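Long-range contact in Phthiocerol/phenolphthiocerol synthesis polyketide synthase type I PpsC (Mycobacterium tuberculosis, PDB 5NJI), which probably dehydrates beta-hydroxyacyl intermediates through its dehydratase domain, captured here with an enoyl-CoA, during phthiocerol and phenolphthiocerol lipid synthesis in the tubercle bacillus: residues A[91-103]-A[263-275]. The protein carries 1 engineered substitution. Sequence-based numbering, arbitrary orientation.
Sequences QPWMISELDLRQM and VPVRFAGVHVYGD. With 8Z2 (~{S}-[2-[3-[[(2~{R})-4-[[[(2~{R},3~{S},4~{R},5~{R})-5-(6-aminopurin-9-yl)-4-oxidanyl-3-phosphonooxy-oxolan-2-yl]methoxy-oxidanyl-phosphoryl]oxy-oxidanyl-phosphoryl]oxy-3,3-dimethyl-2-oxidanyl-butanoyl]amino]propanoylamino]ethyl] (~{E})-dodec-2-enethioate), chain B.
Residues 93-100 run antiparallel to 263-272. L98 and F267 form a hydrogen-bonded pair, with L98 N to F267 O at 2.8 Å. I95 and V270 form another. At I95 a G1 beta bulge sets both G269 and V270 opposite it; G269 has positive phi, and its N bonds S96 O from above the carbonyl plane. Past I95 the strands part: one water joins W93 O to V272 N, another Q91 O to V272 O.

The pairing joins the two halves of the double hotdog fold expected of polyketide synthase dehydratases, where an edge strand of each meets the other. At one end the acyl-CoA arm crosses both strands: its NP2 bonds L100 O, and its NP1 bonds P264 O at 3.0 Å.

On one face, R266 is extended from CG to NE and passes alongside D99. NE lies 3.3 Å from D99 OD1, a salt bridge at the guanidinium edge. E97 crosses obliquely, its OE2 3.3 Å from R266 NH2; the planes are 56° apart. Further along, M94 CE reaches H271 CE1, while H271 NE2 bonds D311.

On the other face, toward helix 70-84, I95 CB meets V270 CB at 3.8 Å. L100 CD1 touches F267 CE2 and P264 CB.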
ATOM      1  N   GLN A  91     -16.485   4.419  -0.494  1.00 28.90           N
ATOM      2  CA  GLN A  91     -15.517   3.348  -0.262  1.00 22.54           C
ATOM      3  C   GLN A  91     -16.309   2.045  -0.162  1.00 22.17           C
ATOM      4  O   GLN A  91     -16.539   1.504   0.929  1.00 24.74           O
ATOM      5  CB  GLN A  91     -14.675   3.624   0.986  1.00 27.38           C
ATOM      6  CG  GLN A  91     -13.750   4.827   0.846  1.00 26.07           C
ATOM      7  CD  GLN A  91     -12.677   4.632  -0.235  1.00 26.86           C
ATOM      8  OE1 GLN A  91     -12.391   3.504  -0.655  1.00 25.08           O
ATOM      9  NE2 GLN A  91     -12.082   5.732  -0.681  1.00 33.96           N
ATOM     10  N   PRO A  92     -16.717   1.492  -1.308  1.00 24.08           N
ATOM     11  CA  PRO A  92     -17.578   0.299  -1.298  1.00 24.36           C
ATOM     12  C   PRO A  92     -16.886  -0.989  -0.925  1.00 20.52           C
ATOM     13  O   PRO A  92     -17.587  -1.978  -0.668  1.00 23.36           O
ATOM     14  CB  PRO A  92     -18.073   0.211  -2.747  1.00 26.33           C
ATOM     15  CG  PRO A  92     -17.703   1.459  -3.395  1.00 29.06           C
ATOM     16  CD  PRO A  92     -16.547   2.035  -2.663  1.00 23.43           C
ATOM     17  N   TRP A  93     -15.545  -1.025  -0.904  1.00 21.51           N
ATOM     18  CA  TRP A  93     -14.792  -2.268  -0.932  1.00 23.03           C
ATOM     19  C   TRP A  93     -13.819  -2.348   0.231  1.00 28.64           C
ATOM     20  O   TRP A  93     -13.376  -1.337   0.771  1.00 24.88           O
ATOM     21  CB  TRP A  93     -13.957  -2.412  -2.219  1.00 20.60           C
ATOM     22  CG  TRP A  93     -14.686  -2.021  -3.444  1.00 21.97           C
ATOM     23  CD1 TRP A  93     -14.502  -0.902  -4.183  1.00 31.16           C
ATOM     24  CD2 TRP A  93     -15.738  -2.750  -4.066  1.00 21.92           C
ATOM     25  NE1 TRP A  93     -15.380  -0.884  -5.236  1.00 27.34           N
ATOM     26  CE2 TRP A  93     -16.152  -2.010  -5.184  1.00 23.70           C
ATOM     27  CE3 TRP A  93     -16.372  -3.959  -3.781  1.00 22.46           C
ATOM     28  CZ2 TRP A  93     -17.176  -2.438  -6.015  1.00 28.41           C
ATOM     29  CZ3 TRP A  93     -17.387  -4.383  -4.599  1.00 30.79           C
ATOM     30  CH2 TRP A  93     -17.780  -3.629  -5.703  1.00 31.37           C
ATOM     31  N   MET A  94     -13.463  -3.580   0.559  1.00 21.05           N
ATOM     32  CA  MET A  94     -12.304  -3.896   1.375  1.00 17.75           C
ATOM     33  C   MET A  94     -11.457  -4.905   0.614  1.00 19.96           C
ATOM     34  O   MET A  94     -11.930  -5.564  -0.310  1.00 20.56           O
ATOM     35  CB  MET A  94     -12.715  -4.458   2.745  1.00 20.03           C
ATOM     36  CG  MET A  94     -13.311  -5.877   2.687  1.00 21.30           C
ATOM     37  SD  MET A  94     -13.828  -6.398   4.343  1.00 31.05           S
ATOM     38  CE  MET A  94     -12.312  -7.167   4.911  1.00 52.71           C
ATOM     39  N   ILE A  95     -10.193  -5.019   0.986  1.00 18.40           N
ATOM     40  CA  ILE A  95      -9.345  -6.076   0.464  1.00 17.70           C
ATOM     41  C   ILE A  95      -9.269  -7.175   1.507  1.00 19.91           C
ATOM     42  O   ILE A  95      -8.669  -6.995   2.572  1.00 21.31           O
ATOM     43  CB  ILE A  95      -7.948  -5.573   0.100  1.00 18.69           C
ATOM     44  CG1 ILE A  95      -8.074  -4.438  -0.918  1.00 22.03           C
ATOM     45  CG2 ILE A  95      -7.138  -6.730  -0.474  1.00 20.88           C
ATOM     46  CD1 ILE A  95      -6.764  -3.728  -1.229  1.00 21.42           C
ATOM     47  N   SER A  96      -9.857  -8.327   1.190  1.00 17.93           N
ATOM     48  CA  SER A  96      -9.779  -9.462   2.103  1.00 18.56           C
ATOM     49  C   SER A  96      -8.367 -10.013   2.181  1.00 15.58           C
ATOM     50  O   SER A  96      -7.865 -10.313   3.275  1.00 21.17           O
ATOM     51  CB  SER A  96     -10.742 -10.570   1.657  1.00 28.11           C
ATOM     52  OG  SER A  96     -12.064 -10.092   1.608  1.00 34.46           O
ATOM     53  N   GLU A  97      -7.709 -10.157   1.029  1.00 19.41           N
ATOM     54  CA  GLU A  97      -6.382 -10.729   0.949  1.00 18.85           C
ATOM     55  C   GLU A  97      -5.701 -10.187  -0.296  1.00 18.02           C
ATOM     56  O   GLU A  97      -6.317 -10.088  -1.357  1.00 20.08           O
ATOM     57  CB  GLU A  97      -6.449 -12.264   0.881  1.00 31.73           C
ATOM     58  CG  GLU A  97      -5.133 -13.003   0.803  1.00 54.30           C
ATOM     59  CD  GLU A  97      -5.335 -14.486   0.537  1.00 67.75           C
ATOM     60  OE1 GLU A  97      -6.500 -14.942   0.547  1.00 72.37           O
ATOM     61  OE2 GLU A  97      -4.332 -15.194   0.313  1.00 70.83           O
ATOM     62  N   LEU A  98      -4.440  -9.813  -0.149  0.51 16.33           N
ATOM     63  CA  LEU A  98      -3.647  -9.429  -1.303  0.51 17.87           C
ATOM     64  C   LEU A  98      -2.290 -10.090  -1.170  0.51 17.40           C
ATOM     65  O   LEU A  98      -1.603  -9.920  -0.162  0.51 19.22           O
ATOM     66  CB  LEU A  98      -3.507  -7.913  -1.422  0.51 18.14           C
ATOM     67  CG  LEU A  98      -2.886  -7.467  -2.746  0.51 17.90           C
ATOM     68  CD1 LEU A  98      -3.363  -6.083  -3.101  0.51 15.14           C
ATOM     69  CD2 LEU A  98      -1.369  -7.499  -2.693  0.51 17.93           C
ATOM     70  N   ASP A  99      -1.932 -10.844  -2.178  1.00 17.55           N
ATOM     71  CA  ASP A  99      -0.704 -11.532  -2.175  1.00 17.57           C
ATOM     72  C   ASP A  99       0.303 -10.833  -3.139  1.00 19.62           C
ATOM     73  O   ASP A  99      -0.011 -10.773  -4.266  1.00 18.85           O
ATOM     74  CB  ASP A  99      -0.868 -13.009  -2.622  1.00 19.05           C
ATOM     75  CG  ASP A  99      -1.759 -13.842  -1.627  1.00 27.97           C
ATOM     76  OD1 ASP A  99      -1.500 -13.795  -0.458  1.00 37.95           O
ATOM     77  OD2 ASP A  99      -2.637 -14.583  -1.992  1.00 45.39           O
ATOM     78  N   LEU A 100       1.503 -10.478  -2.673  1.00 15.96           N
ATOM     79  CA  LEU A 100       2.533  -9.812  -3.490  1.00 17.02           C
ATOM     80  C   LEU A 100       3.510 -10.942  -3.869  1.00 18.67           C
ATOM     81  O   LEU A 100       4.308 -11.334  -3.074  1.00 19.41           O
ATOM     82  CB  LEU A 100       3.244  -8.681  -2.710  1.00 18.44           C
ATOM     83  CG  LEU A 100       2.256  -7.610  -2.235  1.00 20.62           C
ATOM     84  CD1 LEU A 100       2.890  -6.566  -1.351  1.00 28.93           C
ATOM     85  CD2 LEU A 100       1.594  -6.963  -3.464  1.00 27.50           C
ATOM     86  N   ARG A 101       3.314 -11.534  -5.030  1.00 19.04           N
ATOM     87  CA  ARG A 101       4.119 -12.678  -5.447  0.50 21.38           C
ATOM     88  C   ARG A 101       5.599 -12.398  -6.111  1.00 20.50           C
ATOM     89  O   ARG A 101       6.387 -13.229  -6.013  1.00 22.12           O
ATOM     90  CB  ARG A 101       3.205 -13.466  -6.401  0.50 28.23           C
ATOM     91  CG  ARG A 101       1.700 -13.431  -5.978  0.50 39.98           C
ATOM     92  CD  ARG A 101       0.882 -14.714  -6.084  0.50 47.08           C
ATOM     93  NE  ARG A 101       1.495 -15.623  -7.053  0.50 45.61           N
ATOM     94  CZ  ARG A 101       0.781 -16.403  -7.909  0.50 42.41           C
ATOM     95  NH1 ARG A 101      -0.601 -16.348  -7.823  0.50 24.07           N
ATOM     96  NH2 ARG A 101       1.460 -17.213  -8.850  0.50 50.24           N
ATOM     97  N   GLN A 102       5.721 -11.334  -6.878  1.00 18.47           N
ATOM     98  CA  GLN A 102       6.972 -11.011  -7.529  1.00 19.13           C
ATOM     99  C   GLN A 102       7.167  -9.523  -7.681  1.00 20.22           C
ATOM    100  O   GLN A 102       6.314  -8.858  -8.074  1.00 21.17           O
ATOM    101  CB  GLN A 102       7.073 -11.719  -8.905  1.00 20.79           C
ATOM    102  CG  GLN A 102       8.397 -11.446  -9.601  1.00 38.45           C
ATOM    103  CD  GLN A 102       8.652 -12.303 -10.855  1.00 49.50           C
ATOM    104  OE1 GLN A 102       8.125 -13.374 -10.945  1.00 50.22           O
ATOM    105  NE2 GLN A 102       9.477 -11.849 -11.769  1.00 56.40           N
ATOM    106  N   MET A 103       8.315  -9.068  -7.312  1.00 19.29           N
ATOM    107  CA  MET A 103       8.593  -7.645  -7.385  1.00 19.65           C
ATOM    108  C   MET A 103       8.547  -7.188  -8.831  1.00 21.88           C
ATOM    109  O   MET A 103       8.965  -7.913  -9.742  1.00 23.05           O
ATOM    110  CB  MET A 103       9.964  -7.328  -6.798  1.00 27.10           C
ATOM    111  CG  MET A 103       9.953  -6.881  -5.379  1.00 38.62           C
ATOM    112  SD  MET A 103      11.573  -6.250  -4.903  1.00 34.61           S
ATOM    113  CE  MET A 103      11.475  -6.586  -3.147  1.00 50.53           C
ATOM    114  N   VAL A 263      10.287  -6.748   3.266  1.00 23.43           N
ATOM    115  CA  VAL A 263       9.297  -6.319   2.281  1.00 24.72           C
ATOM    116  C   VAL A 263       7.954  -6.996   2.525  1.00 18.68           C
ATOM    117  O   VAL A 263       7.895  -8.175   2.916  1.00 20.70           O
ATOM    118  CB  VAL A 263       9.776  -6.552   0.836  1.00 33.24           C
ATOM    119  CG1 VAL A 263      11.109  -5.832   0.600  1.00 41.34           C
ATOM    120  CG2 VAL A 263       9.880  -8.033   0.481  1.00 28.85           C
ATOM    121  N   PRO A 264       6.858  -6.278   2.301  1.00 19.27           N
ATOM    122  CA  PRO A 264       5.541  -6.889   2.415  1.00 16.13           C
ATOM    123  C   PRO A 264       5.338  -7.939   1.350  1.00 18.40           C
ATOM    124  O   PRO A 264       5.718  -7.746   0.191  1.00 19.85           O
ATOM    125  CB  PRO A 264       4.580  -5.711   2.224  1.00 17.50           C
ATOM    126  CG  PRO A 264       5.383  -4.504   2.489  1.00 30.00           C
ATOM    127  CD  PRO A 264       6.753  -4.835   2.017  1.00 22.60           C
ATOM    128  N   VAL A 265       4.737  -9.053   1.763  1.00 17.12           N
ATOM    129  CA  VAL A 265       4.364 -10.122   0.844  1.00 17.60           C
ATOM    130  C   VAL A 265       2.880 -10.430   0.884  1.00 17.47           C
ATOM    131  O   VAL A 265       2.377 -11.089  -0.036  1.00 18.39           O
ATOM    132  CB  VAL A 265       5.173 -11.404   1.105  1.00 19.99           C
ATOM    133  CG1 VAL A 265       6.646 -11.172   0.794  1.00 23.56           C
ATOM    134  CG2 VAL A 265       4.996 -11.885   2.538  1.00 17.11           C
ATOM    135  N   ARG A 266       2.153  -9.982   1.901  1.00 17.05           N
ATOM    136  CA  ARG A 266       0.727 -10.229   1.990  1.00 15.94           C
ATOM    137  C   ARG A 266       0.074  -9.155   2.845  1.00 18.38           C
ATOM    138  O   ARG A 266       0.627  -8.736   3.867  1.00 20.33           O
ATOM    139  CB  ARG A 266       0.471 -11.613   2.584  1.00 17.48           C
ATOM    140  CG  ARG A 266      -0.945 -12.099   2.572  1.00 26.08           C
ATOM    141  CD  ARG A 266      -0.955 -13.632   2.829  1.00 27.80           C
ATOM    142  NE  ARG A 266      -2.289 -14.220   2.729  1.00 43.55           N
ATOM    143  CZ  ARG A 266      -3.191 -14.172   3.702  1.00 45.79           C
ATOM    144  NH1 ARG A 266      -2.900 -13.558   4.836  1.00 42.48           N
ATOM    145  NH2 ARG A 266      -4.383 -14.734   3.549  1.00 53.46           N
ATOM    146  N   PHE A 267      -1.097  -8.715   2.418  1.00 16.02           N
ATOM    147  CA  PHE A 267      -1.971  -7.890   3.229  1.00 18.98           C
ATOM    148  C   PHE A 267      -3.247  -8.672   3.454  1.00 17.62           C
ATOM    149  O   PHE A 267      -3.691  -9.412   2.570  1.00 19.80           O
ATOM    150  CB  PHE A 267      -2.330  -6.551   2.571  1.00 16.69           C
ATOM    151  CG  PHE A 267      -1.156  -5.656   2.256  1.00 22.67           C
ATOM    152  CD1 PHE A 267      -0.522  -4.922   3.236  1.00 28.05           C
ATOM    153  CD2 PHE A 267      -0.736  -5.499   0.954  1.00 42.23           C
ATOM    154  CE1 PHE A 267       0.546  -4.091   2.919  1.00 28.77           C
ATOM    155  CE2 PHE A 267       0.320  -4.660   0.636  1.00 47.67           C
ATOM    156  CZ  PHE A 267       0.959  -3.961   1.628  1.00 28.25           C
ATOM    157  N   ALA A 268      -3.826  -8.547   4.638  1.00 17.87           N
ATOM    158  CA  ALA A 268      -5.150  -9.094   4.859  1.00 19.20           C
ATOM    159  C   ALA A 268      -5.987  -8.064   5.595  1.00 15.94           C
ATOM    160  O   ALA A 268      -5.503  -7.415   6.522  1.00 19.30           O
ATOM    161  CB  ALA A 268      -5.101 -10.393   5.652  1.00 22.19           C
ATOM    162  N   GLY A 269      -7.234  -7.904   5.165  1.00 19.16           N
ATOM    163  CA  GLY A 269      -8.139  -6.999   5.846  1.00 17.71           C
ATOM    164  C   GLY A 269      -7.704  -5.556   5.697  1.00 18.90           C
ATOM    165  O   GLY A 269      -7.372  -4.890   6.686  1.00 20.59           O
ATOM    166  N   VAL A 270      -7.656  -5.068   4.466  1.00 17.65           N
ATOM    167  CA  VAL A 270      -7.393  -3.659   4.208  1.00 17.63           C
ATOM    168  C   VAL A 270      -8.741  -2.954   4.140  1.00 14.14           C
ATOM    169  O   VAL A 270      -9.538  -3.194   3.226  1.00 16.46           O
ATOM    170  CB  VAL A 270      -6.583  -3.439   2.926  1.00 18.49           C
ATOM    171  CG1 VAL A 270      -6.342  -1.957   2.723  1.00 19.48           C
ATOM    172  CG2 VAL A 270      -5.275  -4.174   2.994  1.00 19.47           C
ATOM    173  N   HIS A 271      -9.005  -2.102   5.130  1.00 16.24           N
ATOM    174  CA  HIS A 271     -10.251  -1.367   5.247  1.00 16.23           C
ATOM    175  C   HIS A 271     -10.005   0.107   4.980  1.00 20.49           C
ATOM    176  O   HIS A 271      -9.076   0.693   5.548  1.00 19.46           O
ATOM    177  CB  HIS A 271     -10.847  -1.547   6.642  1.00 18.56           C
ATOM    178  CG  HIS A 271     -10.927  -2.970   7.072  1.00 20.68           C
ATOM    179  ND1 HIS A 271     -11.984  -3.788   6.736  1.00 23.12           N
ATOM    180  CD2 HIS A 271     -10.082  -3.727   7.806  1.00 21.65           C
ATOM    181  CE1 HIS A 271     -11.788  -4.989   7.250  1.00 25.86           C
ATOM    182  NE2 HIS A 271     -10.638  -4.980   7.900  1.00 23.22           N
ATOM    183  N   VAL A 272     -10.835   0.698   4.122  1.00 17.90           N
ATOM    184  CA  VAL A 272     -10.717   2.093   3.728  1.00 16.06           C
ATOM    185  C   VAL A 272     -12.053   2.762   4.004  1.00 18.39           C
ATOM    186  O   VAL A 272     -13.079   2.381   3.429  1.00 20.21           O
ATOM    187  CB  VAL A 272     -10.328   2.251   2.251  1.00 23.54           C
ATOM    188  CG1 VAL A 272      -9.955   3.684   1.984  1.00 20.87           C
ATOM    189  CG2 VAL A 272      -9.192   1.305   1.903  1.00 28.78           C
ATOM    190  N   TYR A 273     -12.045   3.741   4.895  1.00 20.45           N
ATOM    191  CA  TYR A 273     -13.286   4.354   5.334  1.00 22.40           C
ATOM    192  C   TYR A 273     -13.477   5.761   4.816  1.00 22.50           C
ATOM    193  O   TYR A 273     -14.583   6.302   4.939  1.00 28.34           O
ATOM    194  CB  TYR A 273     -13.352   4.361   6.870  1.00 21.15           C
ATOM    195  CG  TYR A 273     -13.230   2.985   7.479  1.00 16.90           C
ATOM    196  CD1 TYR A 273     -14.168   1.993   7.219  1.00 21.35           C
ATOM    197  CD2 TYR A 273     -12.179   2.674   8.339  1.00 19.18           C
ATOM    198  CE1 TYR A 273     -14.039   0.731   7.767  1.00 23.31           C
ATOM    199  CE2 TYR A 273     -12.044   1.427   8.871  1.00 22.82           C
ATOM    200  CZ  TYR A 273     -12.981   0.465   8.619  1.00 23.88           C
ATOM    201  OH  TYR A 273     -12.795  -0.767   9.207  1.00 28.25           O
ATOM    202  N   GLY A 274     -12.435   6.376   4.280  1.00 21.28           N
ATOM    203  CA  GLY A 274     -12.527   7.695   3.701  1.00 24.95           C
ATOM    204  C   GLY A 274     -11.281   8.002   2.902  1.00 22.45           C
ATOM    205  O   GLY A 274     -10.490   7.110   2.595  1.00 24.97           O
ATOM    206  N   ASP A 275     -11.117   9.280   2.573  1.00 20.91           N
ATOM    207  CA  ASP A 275      -9.976   9.751   1.796  1.00 26.80           C
ATOM    208  C   ASP A 275      -8.731   9.748   2.678  1.00 22.89           C
ATOM    209  O   ASP A 275      -8.581  10.601   3.563  1.00 21.72           O
ATOM    210  CB  ASP A 275     -10.274  11.142   1.241  1.00 26.94           C
ATOM    211  CG  ASP A 275      -9.108  11.736   0.465  1.00 29.10           C
ATOM    212  OD1 ASP A 275      -8.030  11.109   0.385  1.00 26.33           O
ATOM    213  OD2 ASP A 275      -9.267  12.847  -0.083  1.00 37.28           O
TER
HETATM  214  C2  8Z2 B1301      -0.157 -18.542  -4.738  0.50 53.43           C
HETATM  215  C4  8Z2 B1301       2.174 -18.768  -4.757  0.50 57.37           C
HETATM  216  C5  8Z2 B1301       2.093 -19.439  -5.882  0.50 57.94           C
HETATM  217  C6  8Z2 B1301       0.934 -19.692  -6.437  0.50 57.29           C
HETATM  218  C8  8Z2 B1301       4.147 -19.343  -5.390  0.50 58.45           C
HETATM  219  C10 8Z2 B1301      10.263  -2.483   8.280  0.50 35.01           C
HETATM  220  C11 8Z2 B1301      10.244  -3.286   9.517  0.50 36.48           C
HETATM  221  C12 8Z2 B1301      11.533  -3.992   9.696  0.50 36.53           C
HETATM  222  N9  8Z2 B1301       3.458 -18.656  -4.484  0.50 58.52           N
HETATM  223  N7  8Z2 B1301       3.300 -19.761  -6.271  0.50 59.24           N
HETATM  224  N3  8Z2 B1301       1.061 -18.306  -4.160  0.50 55.89           N
HETATM  225  N1  8Z2 B1301      -0.208 -19.267  -5.894  0.50 54.03           N
HETATM  226  N6  8Z2 B1301       1.009 -20.374  -7.552  0.50 57.77           N
HETATM  227  C1' 8Z2 B1301       3.461 -17.837  -3.106  0.50 53.96           C
HETATM  228  C2' 8Z2 B1301       3.196 -18.956  -2.171  0.50 49.35           C
HETATM  229  O2' 8Z2 B1301       2.185 -18.321  -1.400  0.50 53.59           O
HETATM  230  C3' 8Z2 B1301       4.652 -19.210  -1.519  0.50 46.77           C
HETATM  231  O3' 8Z2 B1301       4.684 -20.559  -0.970  0.50 52.85           O
HETATM  232  C4' 8Z2 B1301       4.717 -17.677  -0.857  0.50 46.71           C
HETATM  233  O4' 8Z2 B1301       4.365 -16.944  -2.120  0.50 53.99           O
HETATM  234  C5' 8Z2 B1301       5.936 -16.976  -0.278  0.50 40.71           C
HETATM  235  O5' 8Z2 B1301       6.982 -16.758  -1.148  0.50 48.08           O
HETATM  236  P1  8Z2 B1301       7.718 -17.772  -1.932  0.50 62.31           P
HETATM  237  O11 8Z2 B1301       6.874 -17.759  -3.121  0.50 61.73           O
HETATM  238  O12 8Z2 B1301       7.646 -19.184  -1.477  0.50 61.97           O
HETATM  239  O6  8Z2 B1301       9.331 -17.337  -2.279  0.50 64.22           O
HETATM  240  P2  8Z2 B1301       9.739 -16.850  -3.763  0.50 69.04           P
HETATM  241  O21 8Z2 B1301       8.646 -17.198  -4.861  0.50 67.93           O
HETATM  242  O22 8Z2 B1301      10.936 -17.123  -4.448  0.50 71.64           O
HETATM  243  O7  8Z2 B1301       9.739 -15.272  -3.339  0.50 61.85           O
HETATM  244  CPA 8Z2 B1301       9.695 -14.685  -2.027  0.50 44.02           C
HETATM  245  CPB 8Z2 B1301       9.722 -13.159  -2.309  0.50 34.59           C
HETATM  246  CP8 8Z2 B1301       8.534 -12.861  -3.242  0.50 29.44           C
HETATM  247  CP7 8Z2 B1301       9.602 -12.346  -1.061  0.50 32.29           C
HETATM  248  CP9 8Z2 B1301      11.035 -12.821  -3.006  0.50 31.88           C
HETATM  249  OP3 8Z2 B1301       7.411 -13.245  -2.552  0.50 30.04           O
HETATM  250  CP6 8Z2 B1301       8.402 -11.378  -3.675  0.50 25.44           C
HETATM  251  OP2 8Z2 B1301       9.281 -10.889  -4.288  0.50 27.17           O
HETATM  252  NP2 8Z2 B1301       7.231 -10.784  -3.502  0.50 22.38           N
HETATM  253  CP5 8Z2 B1301       6.888  -9.437  -3.900  0.50 20.72           C
HETATM  254  CP4 8Z2 B1301       7.126  -8.486  -2.742  0.50 16.42           C
HETATM  255  CP3 8Z2 B1301       6.762  -7.059  -3.212  0.50 18.20           C
HETATM  256  OP1 8Z2 B1301       6.786  -6.788  -4.364  0.50 20.92           O
HETATM  257  NP1 8Z2 B1301       6.450  -6.172  -2.300  0.50 17.99           N
HETATM  258  CP2 8Z2 B1301       6.053  -4.836  -2.628  0.50 17.62           C
HETATM  259  CP1 8Z2 B1301       7.216  -3.986  -2.998  0.50 17.99           C
HETATM  260  S   8Z2 B1301       8.307  -3.704  -1.570  0.50 22.64           S
HETATM  261  P3  8Z2 B1301       4.448 -21.832  -2.163  0.50 59.87           P
HETATM  262  O31 8Z2 B1301       5.410 -21.273  -3.434  0.50 63.10           O
HETATM  263  O32 8Z2 B1301       3.202 -21.916  -2.806  0.50 51.46           O
HETATM  264  O33 8Z2 B1301       4.867 -23.207  -1.877  0.50 73.25           O
HETATM  265  CA1 8Z2 B1301       7.487  -2.710  -0.739  0.50 23.87           C
HETATM  266  CA2 8Z2 B1301       8.141  -2.228   0.502  0.50 23.11           C
HETATM  267  OA1 8Z2 B1301       6.404  -2.268  -0.959  0.50 21.70           O
HETATM  268  CA3 8Z2 B1301       7.372  -1.309   1.368  0.50 25.56           C
HETATM  269  CA4 8Z2 B1301       8.012  -0.873   2.621  0.50 34.37           C
HETATM  270  CA5 8Z2 B1301       7.069  -0.150   3.550  0.50 36.34           C
HETATM  271  CA6 8Z2 B1301       7.783   0.211   4.843  0.50 40.39           C
HETATM  272  CA7 8Z2 B1301       7.927  -1.018   5.771  0.50 41.97           C
HETATM  273  CA8 8Z2 B1301       9.003  -0.837   6.823  0.50 41.15           C
HETATM  274  CA9 8Z2 B1301       8.948  -1.868   7.983  0.50 38.89           C
HETATM  275  O   HOH W   1     -15.447   1.374   3.524  1.00 25.66           O
HETATM  276  O   HOH W   2     -13.240  -0.777   3.353  1.00 21.76           O